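Local coordinates for protein cysteine synthase (Helicobacter pylori, PDB 6AHI) that uses pyridoxal 5'-phosphate to make L-cysteine from O-acetyl-L-serine and hydrogen sulfide, and also has cystathionine beta-synthase activity, at residues A[201-213]-A[219-231]. Numbering follows the deposited sequence.
Sequences LIGVEPEGSILNG and HEIEGIGVEFIPP
At the C-terminal end of strand 200-206 in this fold-type II PLP enzyme, on the side where the cofactor probably binds, P206 and S209 receive the loop 219-231 as it doubles back over them. P206 is wedged in: its CG sits over the centre of the H219 imidazole, 3.5 Å from the ring centroid and 7° off the normal, a CH-pi contact. CD of P206 lies 3.6 Å from CG1 of I224, while CD1 of I221 meets CB of P206. The H219 imidazole is restrained by its own segment, since ND1 of H219 donates to O of I221 at 2.7 Å, in the ring plane. G225 packs against the proline, its CA 3.4 Å from P206 CD.

A type II turn from P206 to S209 then brings S209 to the loop backbone. With OG anti to the backbone N (chi1 -172°), OG of S209 accepts N-H from N of V226 at 2.7 Å, almost straight at 176°; I210 N adds a weak bond to V226 O. Within its own segment, OE1 of E205 accepts from N of L211 at 2.9 Å, and OE2 is held by T243 of the adjoining strand. Farther on, the side chains of I210 and L211 each cross V226 at about a right angle, with CG of L211 3.7 Å from CG2 of V226, and CD1 of I210 and CD2 of L211 both reach CD1 of I229.

I224 also lies near S267, a probable PLP-binding residue, so the loop probably borders the cofactor site. Apolar contacts and one straight backbone-to-hydroxyl bond tie it to the strand end, while E207 O is buried there without a polar partner.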
loop_
_atom_site.group_PDB
_atom_site.type_symbol
_atom_site.label_atom_id
_atom_site.label_comp_id
_atom_site.label_asym_id
_atom_site.label_seq_id
_atom_site.Cartn_x
_atom_site.Cartn_y
_atom_site.Cartn_z
ATOM N N LEU A 201 7.080 17.438 -23.221
ATOM C CA LEU A 201 6.303 16.231 -22.992
ATOM C C LEU A 201 7.058 15.020 -23.559
ATOM O O LEU A 201 7.307 14.978 -24.772
ATOM C CB LEU A 201 4.963 16.344 -23.722
ATOM C CG LEU A 201 4.049 17.497 -23.316
ATOM C CD1 LEU A 201 2.768 17.438 -24.125
ATOM C CD2 LEU A 201 3.733 17.440 -21.829
ATOM N N ILE A 202 7.377 14.058 -22.682
ATOM C CA ILE A 202 8.085 12.835 -23.032
ATOM C C ILE A 202 7.263 11.631 -22.573
ATOM O O ILE A 202 7.010 11.479 -21.386
ATOM C CB ILE A 202 9.483 12.768 -22.400
ATOM C CG1 ILE A 202 10.315 14.027 -22.687
ATOM C CG2 ILE A 202 10.169 11.464 -22.810
ATOM C CD1 ILE A 202 10.900 14.085 -24.064
ATOM N N GLY A 203 6.879 10.774 -23.525
ATOM C CA GLY A 203 6.167 9.532 -23.248
ATOM C C GLY A 203 7.162 8.399 -23.097
ATOM O O GLY A 203 8.196 8.402 -23.751
ATOM N N VAL A 204 6.879 7.446 -22.210
ATOM C CA VAL A 204 7.850 6.421 -21.887
ATOM C C VAL A 204 7.247 5.062 -22.248
ATOM O O VAL A 204 6.115 4.810 -21.923
ATOM C CB VAL A 204 8.237 6.494 -20.407
ATOM C CG1 VAL A 204 9.278 5.457 -20.035
ATOM C CG2 VAL A 204 8.691 7.897 -20.031
ATOM N N GLU A 205 8.047 4.226 -22.920
ATOM C CA GLU A 205 7.640 2.905 -23.360
ATOM C C GLU A 205 8.796 1.954 -23.095
ATOM O O GLU A 205 9.957 2.363 -23.081
ATOM C CB GLU A 205 7.304 2.909 -24.855
ATOM C CG GLU A 205 8.486 3.336 -25.727
ATOM C CD GLU A 205 8.400 3.061 -27.224
ATOM O OE1 GLU A 205 7.329 2.605 -27.670
ATOM O OE2 GLU A 205 9.408 3.328 -27.940
ATOM N N PRO A 206 8.510 0.661 -22.886
ATOM C CA PRO A 206 9.555 -0.358 -22.804
ATOM C C PRO A 206 10.010 -0.790 -24.205
ATOM O O PRO A 206 9.297 -0.582 -25.169
ATOM C CB PRO A 206 8.828 -1.516 -22.106
ATOM C CG PRO A 206 7.420 -1.408 -22.645
ATOM C CD PRO A 206 7.162 0.088 -22.748
ATOM N N GLU A 207 11.199 -1.393 -24.277
ATOM C CA GLU A 207 11.671 -2.088 -25.490
ATOM C C GLU A 207 10.565 -3.046 -25.921
ATOM O O GLU A 207 9.903 -3.660 -25.074
ATOM C CB GLU A 207 12.987 -2.833 -25.245
ATOM C CG GLU A 207 12.876 -3.911 -24.171
ATOM C CD GLU A 207 14.103 -4.799 -24.015
ATOM O OE1 GLU A 207 14.776 -5.050 -25.056
ATOM O OE2 GLU A 207 14.364 -5.278 -22.880
ATOM N N GLY A 208 10.359 -3.125 -27.246
ATOM C CA GLY A 208 9.328 -3.951 -27.844
ATOM C C GLY A 208 8.000 -3.232 -28.007
ATOM O O GLY A 208 7.028 -3.826 -28.483
ATOM N N SER A 209 7.951 -1.953 -27.611
ATOM C CA SER A 209 6.859 -1.038 -27.944
ATOM C C SER A 209 7.257 -0.272 -29.222
ATOM O O SER A 209 8.436 -0.194 -29.530
ATOM C CB SER A 209 6.610 -0.127 -26.745
ATOM O OG SER A 209 5.451 0.670 -26.893
ATOM N N ILE A 210 6.309 0.349 -29.930
ATOM C CA ILE A 210 6.576 0.826 -31.334
ATOM C C ILE A 210 6.724 2.356 -31.473
ATOM O O ILE A 210 6.960 2.826 -32.569
ATOM C CB ILE A 210 5.490 0.293 -32.300
ATOM C CG1 ILE A 210 4.068 0.653 -31.841
ATOM C CG2 ILE A 210 5.667 -1.201 -32.515
ATOM C CD1 ILE A 210 3.756 2.133 -31.878
ATOM N N LEU A 211 6.616 3.142 -30.389
ATOM C CA LEU A 211 6.446 4.616 -30.542
ATOM C C LEU A 211 7.694 5.262 -31.164
ATOM O O LEU A 211 7.565 6.247 -31.896
ATOM C CB LEU A 211 6.084 5.247 -29.193
ATOM C CG LEU A 211 4.653 4.968 -28.705
ATOM C CD1 LEU A 211 4.445 5.410 -27.264
ATOM C CD2 LEU A 211 3.627 5.628 -29.602
ATOM N N ASN A 212 8.888 4.708 -30.912
ATOM C CA ASN A 212 10.140 5.190 -31.556
ATOM C C ASN A 212 10.481 4.380 -32.814
ATOM O O ASN A 212 11.629 4.401 -33.258
ATOM C CB ASN A 212 11.328 5.185 -30.590
ATOM C CG ASN A 212 11.428 6.487 -29.832
ATOM O OD1 ASN A 212 11.085 7.522 -30.389
ATOM N ND2 ASN A 212 11.885 6.444 -28.579
ATOM N N GLY A 213 9.498 3.668 -33.387
ATOM C CA GLY A 213 9.682 3.012 -34.693
ATOM C C GLY A 213 10.279 1.618 -34.576
ATOM O O GLY A 213 10.394 0.936 -35.556
ATOM N N HIS A 219 7.946 -7.773 -23.427
ATOM C CA HIS A 219 8.749 -7.012 -22.487
ATOM C C HIS A 219 8.295 -7.410 -21.082
ATOM O O HIS A 219 7.113 -7.598 -20.872
ATOM C CB HIS A 219 8.599 -5.499 -22.752
ATOM C CG HIS A 219 7.180 -5.028 -22.852
ATOM N ND1 HIS A 219 6.412 -4.739 -21.737
ATOM C CD2 HIS A 219 6.382 -4.817 -23.929
ATOM C CE1 HIS A 219 5.199 -4.389 -22.121
ATOM N NE2 HIS A 219 5.156 -4.426 -23.458
ATOM N N GLU A 220 9.235 -7.549 -20.143
ATOM C CA GLU A 220 8.876 -7.879 -18.752
ATOM C C GLU A 220 8.286 -6.655 -18.032
ATOM O O GLU A 220 7.487 -6.831 -17.110
ATOM C CB GLU A 220 10.058 -8.418 -17.941
ATOM C CG GLU A 220 9.588 -9.111 -16.656
ATOM C CD GLU A 220 10.605 -9.775 -15.731
ATOM O OE1 GLU A 220 11.626 -9.127 -15.371
ATOM O OE2 GLU A 220 10.346 -10.938 -15.328
ATOM N N ILE A 221 8.675 -5.427 -18.406
ATOM C CA ILE A 221 8.047 -4.241 -17.751
ATOM C C ILE A 221 6.530 -4.369 -17.925
ATOM O O ILE A 221 6.073 -4.657 -19.019
ATOM C CB ILE A 221 8.573 -2.902 -18.306
ATOM C CG1 ILE A 221 10.045 -2.691 -17.939
ATOM C CG2 ILE A 221 7.719 -1.728 -17.818
ATOM C CD1 ILE A 221 10.772 -1.654 -18.774
ATOM N N GLU A 222 5.787 -4.127 -16.841
ATOM C CA GLU A 222 4.350 -4.313 -16.803
ATOM C C GLU A 222 3.607 -2.982 -16.668
ATOM O O GLU A 222 3.890 -2.180 -15.767
ATOM C CB GLU A 222 3.989 -5.179 -15.598
ATOM C CG GLU A 222 4.600 -6.565 -15.648
ATOM C CD GLU A 222 3.719 -7.705 -15.178
ATOM O OE1 GLU A 222 2.488 -7.522 -15.100
ATOM O OE2 GLU A 222 4.276 -8.773 -14.891
ATOM N N GLY A 223 2.608 -2.783 -17.531
ATOM C CA GLY A 223 1.683 -1.673 -17.426
ATOM C C GLY A 223 1.844 -0.663 -18.549
ATOM O O GLY A 223 0.906 0.035 -18.862
ATOM N N ILE A 224 3.031 -0.606 -19.162
ATOM C CA ILE A 224 3.296 0.330 -20.235
ATOM C C ILE A 224 3.728 -0.469 -21.464
ATOM O O ILE A 224 4.151 -1.593 -21.353
ATOM C CB ILE A 224 4.351 1.399 -19.848
ATOM C CG1 ILE A 224 5.693 0.765 -19.479
ATOM C CG2 ILE A 224 3.838 2.304 -18.738
ATOM C CD1 ILE A 224 6.836 1.740 -19.413
ATOM N N GLY A 225 3.648 0.174 -22.623
ATOM C CA GLY A 225 3.959 -0.436 -23.899
ATOM C C GLY A 225 2.739 -0.448 -24.777
ATOM O O GLY A 225 1.622 -0.704 -24.290
ATOM N N VAL A 226 2.960 -0.130 -26.055
ATOM C CA VAL A 226 1.926 -0.150 -27.057
ATOM C C VAL A 226 2.443 -0.935 -28.269
ATOM O O VAL A 226 3.654 -0.953 -28.593
ATOM C CB VAL A 226 1.500 1.273 -27.463
ATOM C CG1 VAL A 226 1.207 2.129 -26.249
ATOM C CG2 VAL A 226 2.537 1.940 -28.334
ATOM N N GLU A 227 1.494 -1.560 -28.950
ATOM C CA GLU A 227 1.751 -2.275 -30.211
ATOM C C GLU A 227 1.251 -1.455 -31.415
ATOM O O GLU A 227 1.419 -1.898 -32.561
ATOM C CB GLU A 227 1.099 -3.656 -30.178
ATOM C CG GLU A 227 1.514 -4.477 -28.967
ATOM C CD GLU A 227 1.126 -5.949 -28.990
ATOM O OE1 GLU A 227 1.394 -6.617 -30.017
ATOM O OE2 GLU A 227 0.558 -6.431 -27.974
ATOM N N PHE A 228 0.663 -0.281 -31.150
ATOM C CA PHE A 228 0.108 0.661 -32.111
ATOM C C PHE A 228 -0.039 2.039 -31.444
ATOM O O PHE A 228 0.039 2.153 -30.215
ATOM C CB PHE A 228 -1.256 0.166 -32.631
ATOM C CG PHE A 228 -2.264 -0.191 -31.561
ATOM C CD1 PHE A 228 -2.856 0.794 -30.783
ATOM C CD2 PHE A 228 -2.646 -1.506 -31.363
ATOM C CE1 PHE A 228 -3.795 0.466 -29.819
ATOM C CE2 PHE A 228 -3.576 -1.833 -30.384
ATOM C CZ PHE A 228 -4.143 -0.847 -29.611
ATOM N N ILE A 229 -0.295 3.070 -32.256
ATOM C CA ILE A 229 -0.457 4.471 -31.769
ATOM C C ILE A 229 -1.760 4.576 -30.977
ATOM O O ILE A 229 -2.818 4.228 -31.484
ATOM C CB ILE A 229 -0.453 5.489 -32.933
ATOM C CG1 ILE A 229 0.800 5.416 -33.812
ATOM C CG2 ILE A 229 -0.676 6.893 -32.384
ATOM C CD1 ILE A 229 2.123 5.639 -33.081
ATOM N N PRO A 230 -1.729 5.024 -29.701
ATOM C CA PRO A 230 -2.945 5.401 -28.971
ATOM C C PRO A 230 -3.726 6.500 -29.678
ATOM O O PRO A 230 -3.133 7.390 -30.284
ATOM C CB PRO A 230 -2.422 5.951 -27.635
ATOM C CG PRO A 230 -1.099 5.255 -27.479
ATOM C CD PRO A 230 -0.519 5.189 -28.881
ATOM N N PRO A 231 -5.076 6.489 -29.622
ATOM C CA PRO A 231 -5.881 7.529 -30.265
ATOM C C PRO A 231 -5.983 8.846 -29.466
ATOM O O PRO A 231 -6.791 9.702 -29.794
ATOM C CB PRO A 231 -7.242 6.812 -30.380
ATOM C CG PRO A 231 -7.322 5.988 -29.120
ATOM C CD PRO A 231 -5.907 5.477 -28.947
#